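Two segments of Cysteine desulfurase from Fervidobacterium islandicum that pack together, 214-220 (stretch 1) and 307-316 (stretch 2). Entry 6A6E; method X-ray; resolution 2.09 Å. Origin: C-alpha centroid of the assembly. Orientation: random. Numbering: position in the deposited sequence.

Stretch 1 (214-220) LVPHKKV
Stretch 2 (307-316) GFEKVEKHVE

Stretch 2 is helical from F308 to E316, with the helix continuing beyond it. G307 is its N-cap, at phi/psi 106/116; a CB at these angles would be jammed against the preceding carbonyl O, and the G307 O accepts from V311 N at 3.1 Å to open the i to i+4 ladder. Stretch 1 has no such regularity. L214 to P216 hold helical angles (-78/-48, -61/-35, -63/-24), and L214 O closes the turn by accepting from H217 N at 3.2 Å and, weakly, from K218 N at 3.0 Å. The chain then unwinds through H217 (-131/0) and extends through K218 (-138/138), K219 (-53/130) and V220 (-127/123). The two backbones come nearest at H217 and E312, whose CA atoms lie 5.1 Å apart, and from H217 to K219 the chain runs roughly back against the helix, with H217 beside V315 and K219 beside F308; together the stretches bury 356 Å².

The sole direct hydrogen bond between them uses the extended chain after the turn. E312, with chi1 175° (t), chi2 179° (t) and chi3 -25°, leans back toward the N-terminal end of the helix, so that OE1 accepts from K219 N at 3.0 Å, almost perfectly linear at 178°. The carboxylate thus satisfies a loop amide, while H217 O approaches E312 CA at 3.3 Å in a CA-H...O contact. A water adds a second link, donating to E312 O at 2.8 Å and lying 3.0 Å from H217 ND1.

F308 (chi1 -167°, t; chi2 60°) points toward the loop and packs mainly against its backbone. P216 O meets the ring edge at 3.5 Å from CE1, a favourable place for a carbonyl oxygen beside polarized C-H groups; K218 C also lies at the edge, 3.7 Å from CE2. Further along the helix, V315 (chi1 179°, t) brings CG1 to 4.0 Å from CB of H217 (chi1 69°, p; chi2 90°), an apolar contact.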

# COMPACT_ATOMS: atom_id res chain seq x y z
N LEU A 214 -5.51 -13.63 -13.81
CA LEU A 214 -4.89 -14.90 -14.21
C LEU A 214 -4.19 -15.61 -13.07
O LEU A 214 -4.36 -16.85 -12.81
CB LEU A 214 -3.91 -14.62 -15.34
CG LEU A 214 -3.16 -15.83 -15.92
CD1 LEU A 214 -4.18 -16.73 -16.61
CD2 LEU A 214 -2.06 -15.43 -16.89
N VAL A 215 -3.37 -14.84 -12.34
CA VAL A 215 -2.45 -15.45 -11.35
C VAL A 215 -3.18 -16.21 -10.25
O VAL A 215 -2.69 -17.23 -9.78
CB VAL A 215 -1.47 -14.38 -10.79
CG1 VAL A 215 -0.80 -14.82 -9.46
CG2 VAL A 215 -0.44 -14.02 -11.86
N PRO A 216 -4.35 -15.75 -9.83
CA PRO A 216 -5.05 -16.45 -8.75
C PRO A 216 -5.50 -17.89 -9.04
O PRO A 216 -5.74 -18.64 -8.10
CB PRO A 216 -6.31 -15.61 -8.56
CG PRO A 216 -5.92 -14.23 -8.98
CD PRO A 216 -5.03 -14.47 -10.16
N HIS A 217 -5.69 -18.25 -10.29
CA HIS A 217 -6.28 -19.58 -10.55
C HIS A 217 -5.51 -20.37 -11.60
O HIS A 217 -5.89 -21.52 -11.88
CB HIS A 217 -7.73 -19.47 -11.03
CG HIS A 217 -7.82 -18.88 -12.38
ND1 HIS A 217 -7.80 -19.66 -13.53
CD2 HIS A 217 -7.93 -17.59 -12.79
CE1 HIS A 217 -7.84 -18.86 -14.59
NE2 HIS A 217 -7.92 -17.61 -14.18
N LYS A 218 -4.44 -19.81 -12.14
CA LYS A 218 -3.69 -20.56 -13.10
C LYS A 218 -2.21 -20.43 -12.89
O LYS A 218 -1.68 -19.32 -12.66
CB LYS A 218 -4.06 -20.10 -14.48
CG LYS A 218 -3.32 -20.86 -15.55
CD LYS A 218 -3.73 -20.46 -16.93
CE LYS A 218 -3.54 -21.65 -17.80
NZ LYS A 218 -3.70 -21.12 -19.16
N LYS A 219 -1.52 -21.56 -13.01
CA LYS A 219 -0.09 -21.59 -12.94
C LYS A 219 0.61 -20.62 -13.89
O LYS A 219 0.32 -20.56 -15.10
CB LYS A 219 0.46 -23.00 -13.14
CG LYS A 219 1.88 -23.08 -12.64
CD LYS A 219 2.59 -24.35 -13.04
CE LYS A 219 4.10 -24.21 -12.78
NZ LYS A 219 4.69 -25.56 -12.55
N VAL A 220 1.53 -19.84 -13.33
CA VAL A 220 2.28 -18.84 -14.10
C VAL A 220 3.78 -19.09 -13.86
O VAL A 220 4.24 -19.18 -12.71
CB VAL A 220 1.86 -17.41 -13.71
CG1 VAL A 220 2.82 -16.36 -14.24
CG2 VAL A 220 0.45 -17.08 -14.22
N GLY A 307 -2.77 -27.72 -2.91
CA GLY A 307 -2.22 -28.10 -4.17
C GLY A 307 -2.77 -27.25 -5.28
O GLY A 307 -3.98 -27.29 -5.58
N PHE A 308 -1.89 -26.48 -5.91
CA PHE A 308 -2.36 -25.40 -6.73
C PHE A 308 -2.86 -25.90 -8.09
O PHE A 308 -3.72 -25.27 -8.70
CB PHE A 308 -1.28 -24.35 -6.90
CG PHE A 308 -1.79 -23.03 -7.48
CD1 PHE A 308 -2.78 -22.30 -6.82
CD2 PHE A 308 -1.38 -22.61 -8.72
CE1 PHE A 308 -3.31 -21.12 -7.39
CE2 PHE A 308 -1.89 -21.45 -9.30
CZ PHE A 308 -2.85 -20.69 -8.63
N GLU A 309 -2.34 -27.04 -8.55
CA GLU A 309 -2.91 -27.74 -9.72
C GLU A 309 -4.36 -28.18 -9.49
O GLU A 309 -5.18 -28.06 -10.35
CB GLU A 309 -2.03 -28.94 -10.24
CG GLU A 309 -2.48 -29.52 -11.59
CD GLU A 309 -2.50 -28.50 -12.76
OE1 GLU A 309 -1.61 -27.59 -12.78
OE2 GLU A 309 -3.38 -28.59 -13.67
N LYS A 310 -4.67 -28.67 -8.31
CA LYS A 310 -6.03 -28.91 -7.99
C LYS A 310 -6.87 -27.62 -7.98
O LYS A 310 -8.01 -27.62 -8.42
CB LYS A 310 -6.14 -29.63 -6.68
CG LYS A 310 -5.57 -31.06 -6.71
CD LYS A 310 -5.57 -31.64 -5.31
CE LYS A 310 -5.42 -33.14 -5.27
NZ LYS A 310 -5.94 -33.64 -3.95
N VAL A 311 -6.30 -26.50 -7.49
CA VAL A 311 -7.05 -25.24 -7.44
C VAL A 311 -7.43 -24.88 -8.86
O VAL A 311 -8.58 -24.58 -9.13
CB VAL A 311 -6.22 -24.10 -6.74
CG1 VAL A 311 -6.89 -22.74 -6.92
CG2 VAL A 311 -6.05 -24.42 -5.26
N GLU A 312 -6.47 -24.97 -9.77
CA GLU A 312 -6.64 -24.64 -11.11
C GLU A 312 -7.67 -25.50 -11.82
O GLU A 312 -8.55 -24.96 -12.51
CB GLU A 312 -5.31 -24.67 -11.83
CG GLU A 312 -5.40 -24.44 -13.31
CD GLU A 312 -4.05 -24.44 -14.03
OE1 GLU A 312 -2.94 -24.17 -13.46
OE2 GLU A 312 -4.12 -24.65 -15.25
N LYS A 313 -7.58 -26.83 -11.62
CA LYS A 313 -8.57 -27.76 -12.17
C LYS A 313 -9.96 -27.53 -11.63
O LYS A 313 -10.90 -27.60 -12.39
CB LYS A 313 -8.18 -29.24 -11.91
CG LYS A 313 -7.14 -29.81 -12.86
CD LYS A 313 -7.83 -30.31 -14.15
CE LYS A 313 -6.87 -30.80 -15.24
NZ LYS A 313 -6.24 -29.69 -16.02
N HIS A 314 -10.10 -27.30 -10.32
CA HIS A 314 -11.40 -27.05 -9.72
C HIS A 314 -12.04 -25.81 -10.34
O HIS A 314 -13.18 -25.87 -10.81
CB HIS A 314 -11.30 -26.93 -8.23
CG HIS A 314 -12.57 -26.53 -7.56
ND1 HIS A 314 -13.72 -27.29 -7.62
CD2 HIS A 314 -12.87 -25.47 -6.77
CE1 HIS A 314 -14.67 -26.72 -6.90
NE2 HIS A 314 -14.19 -25.61 -6.37
N VAL A 315 -11.30 -24.72 -10.38
CA VAL A 315 -11.80 -23.51 -11.01
C VAL A 315 -12.16 -23.73 -12.49
O VAL A 315 -13.16 -23.23 -12.97
CB VAL A 315 -10.81 -22.31 -10.87
CG1 VAL A 315 -11.39 -21.12 -11.56
CG2 VAL A 315 -10.65 -21.93 -9.42
N GLU A 316 -11.35 -24.51 -13.19
CA GLU A 316 -11.63 -24.89 -14.56
C GLU A 316 -12.96 -25.63 -14.68
O GLU A 316 -13.77 -25.29 -15.52
CB GLU A 316 -10.47 -25.74 -15.09
CG GLU A 316 -10.55 -26.14 -16.54
CD GLU A 316 -9.17 -26.53 -17.06
OE1 GLU A 316 -8.62 -27.55 -16.57
OE2 GLU A 316 -8.62 -25.82 -17.93
O HOH W 1 -8.58 -22.52 -13.91